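Local coordinates for protein archaemetzincin (Archaeoglobus fulgidus, PDB 3ZVS) that is probably a zinc-dependent metalloprotease, with one catalytic and one apparently structural zinc ion, whose natural substrate is unknown, at residues K2-P7 with P60-T65. Numbering follows the deposited sequence.
Sequences KIYIQP and PPIKVT
Y4 pairs with T65 in a parallel bridge, their CA atoms 4.6 Å apart, and V64 is held at both ends of its backbone: its N donates to K2 O, and its O receives Y4 N at 2.7 Å, with an N-H...O angle of 171°. Two CA-H...O contacts extend the pairing more weakly, I3 CA to V64 O and T65 CA to Y4 O, each 3.3 Å. V64 O is therefore approached by both an amide and a CA-H. The peptide bond before V64 is cis. A water links the two segments, accepting from K2 N and donating to K63 O at 2.8 Å. Y4 and T65 carry their side chains on the same face of the sheet. Chi1 of -62° sets Y4 CG beside the backbone N, whose N-H binds V64 O; the ring edge faces that oxygen, which lies in the ring plane 3.5 Å from Y4 CD1. Farther out, Y4 CE1 meets I62 CG2 at 3.7 Å. The Y4 ring also stacks with F31 of strand 29-32. Strand 2-7 thus runs between two parallel neighbours, 29-32 and 65-69, in the mixed five-stranded sheet of this metzincin, and residues 60-65 lead from helix 52-58 into the second of them. T65 OG1 donates to I62 O at 2.7 Å, in the carbonyl plane and on a lone pair, closing the chain back on itself over residues 62-65; the same oxygen lies 3.8 Å from Y4 CB. An alanine at T65 would probably leave I62 O without this donor, lose the packing of OG1 and CG2 against Y4, and give residues 62-65 more freedom to move. On the buried flank, I3 CG1 approaches V64 CB, while K63 turns away and its NZ donates to G89 O and V122 O.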
loop_
_atom_site.group_PDB
_atom_site.type_symbol
_atom_site.label_atom_id
_atom_site.label_comp_id
_atom_site.label_asym_id
_atom_site.label_seq_id
_atom_site.Cartn_x
_atom_site.Cartn_y
_atom_site.Cartn_z
ATOM N N LYS A 2 6.063 13.201 6.469
ATOM C CA LYS A 2 5.022 12.656 7.347
ATOM C C LYS A 2 4.223 11.633 6.559
ATOM O O LYS A 2 3.964 11.842 5.375
ATOM C CB LYS A 2 4.076 13.760 7.839
ATOM C CG LYS A 2 4.825 14.922 8.472
ATOM C CD LYS A 2 4.019 15.657 9.527
ATOM C CE LYS A 2 4.623 17.022 9.863
ATOM N NZ LYS A 2 6.110 16.965 10.053
ATOM N N ILE A 3 3.884 10.522 7.199
ATOM C CA ILE A 3 3.043 9.502 6.574
ATOM C C ILE A 3 1.848 9.313 7.495
ATOM O O ILE A 3 2.024 9.041 8.683
ATOM C CB ILE A 3 3.777 8.150 6.443
ATOM C CG1 ILE A 3 5.038 8.320 5.586
ATOM C CG2 ILE A 3 2.833 7.077 5.888
ATOM C CD1 ILE A 3 5.977 7.139 5.594
ATOM N N TYR A 4 0.656 9.465 6.922
ATOM C CA TYR A 4 -0.607 9.276 7.630
ATOM C C TYR A 4 -1.184 7.967 7.158
ATOM O O TYR A 4 -1.473 7.806 5.975
ATOM C CB TYR A 4 -1.571 10.419 7.302
ATOM C CG TYR A 4 -1.034 11.754 7.759
ATOM C CD1 TYR A 4 -0.172 12.480 6.963
ATOM C CD2 TYR A 4 -1.371 12.271 9.002
ATOM C CE1 TYR A 4 0.327 13.686 7.376
ATOM C CE2 TYR A 4 -0.865 13.486 9.432
ATOM C CZ TYR A 4 -0.029 14.187 8.608
ATOM O OH TYR A 4 0.480 15.401 9.035
ATOM N N ILE A 5 -1.344 7.015 8.063
ATOM C CA ILE A 5 -1.997 5.756 7.753
ATOM C C ILE A 5 -3.474 5.880 8.065
ATOM O O ILE A 5 -3.862 6.194 9.178
ATOM C CB ILE A 5 -1.401 4.591 8.567
ATOM C CG1 ILE A 5 0.102 4.457 8.323
ATOM C CG2 ILE A 5 -2.085 3.279 8.264
ATOM C CD1 ILE A 5 0.812 3.631 9.373
ATOM N N GLN A 6 -4.294 5.632 7.057
ATOM C CA GLN A 6 -5.738 5.664 7.191
ATOM C C GLN A 6 -6.279 4.224 7.143
ATOM O O GLN A 6 -6.408 3.623 6.064
ATOM C CB GLN A 6 -6.390 6.481 6.055
ATOM C CG GLN A 6 -7.919 6.427 6.071
ATOM C CD GLN A 6 -8.477 6.993 7.353
ATOM O OE1 GLN A 6 -8.343 8.192 7.627
ATOM N NE2 GLN A 6 -9.067 6.155 8.158
ATOM N N PRO A 7 -6.624 3.650 8.299
ATOM C CA PRO A 7 -7.208 2.311 8.294
ATOM C C PRO A 7 -8.603 2.351 7.671
ATOM O O PRO A 7 -9.433 3.198 8.057
ATOM C CB PRO A 7 -7.248 1.923 9.803
ATOM C CG PRO A 7 -6.388 2.944 10.488
ATOM C CD PRO A 7 -6.542 4.194 9.666
ATOM N N PRO A 60 -7.782 12.182 2.291
ATOM C CA PRO A 60 -7.356 13.580 2.269
ATOM C C PRO A 60 -6.084 13.715 1.453
ATOM O O PRO A 60 -5.225 12.832 1.552
ATOM C CB PRO A 60 -7.082 13.888 3.746
ATOM C CG PRO A 60 -6.772 12.585 4.369
ATOM C CD PRO A 60 -7.574 11.560 3.613
ATOM N N PRO A 61 -5.964 14.779 0.652
ATOM C CA PRO A 61 -4.758 14.990 -0.159
ATOM C C PRO A 61 -3.602 15.596 0.651
ATOM O O PRO A 61 -3.106 16.684 0.356
ATOM C CB PRO A 61 -5.244 15.952 -1.253
ATOM C CG PRO A 61 -6.334 16.720 -0.604
ATOM C CD PRO A 61 -6.998 15.796 0.377
ATOM N N ILE A 62 -3.172 14.871 1.667
ATOM C CA ILE A 62 -2.096 15.331 2.511
ATOM C C ILE A 62 -0.932 14.374 2.323
ATOM O O ILE A 62 -1.030 13.195 2.632
ATOM C CB ILE A 62 -2.544 15.366 3.969
ATOM C CG1 ILE A 62 -3.732 16.334 4.111
ATOM C CG2 ILE A 62 -1.385 15.758 4.847
ATOM C CD1 ILE A 62 -4.395 16.275 5.445
ATOM N N LYS A 63 0.176 14.876 1.808
ATOM C CA LYS A 63 1.313 14.016 1.503
ATOM C C LYS A 63 2.028 13.621 2.784
ATOM O O LYS A 63 2.407 14.508 3.567
ATOM C CB LYS A 63 2.282 14.763 0.576
ATOM C CG LYS A 63 3.440 13.927 0.066
ATOM C CD LYS A 63 4.277 14.694 -0.985
ATOM C CE LYS A 63 5.302 13.809 -1.706
ATOM N NZ LYS A 63 5.001 13.662 -3.179
ATOM N N VAL A 64 2.245 12.331 3.070
ATOM C CA VAL A 64 1.760 11.164 2.347
ATOM C C VAL A 64 0.612 10.537 3.144
ATOM O O VAL A 64 0.734 10.365 4.349
ATOM C CB VAL A 64 2.864 10.082 2.253
ATOM C CG1 VAL A 64 2.339 8.778 1.633
ATOM C CG2 VAL A 64 4.069 10.593 1.458
ATOM N N THR A 65 -0.491 10.208 2.477
ATOM C CA THR A 65 -1.584 9.494 3.119
ATOM C C THR A 65 -1.782 8.157 2.433
ATOM O O THR A 65 -2.013 8.098 1.230
ATOM C CB THR A 65 -2.889 10.320 3.101
ATOM O OG1 THR A 65 -2.690 11.508 3.866
ATOM C CG2 THR A 65 -4.049 9.510 3.685
HETATM O O HOH W 1 5.127 14.733 4.118
#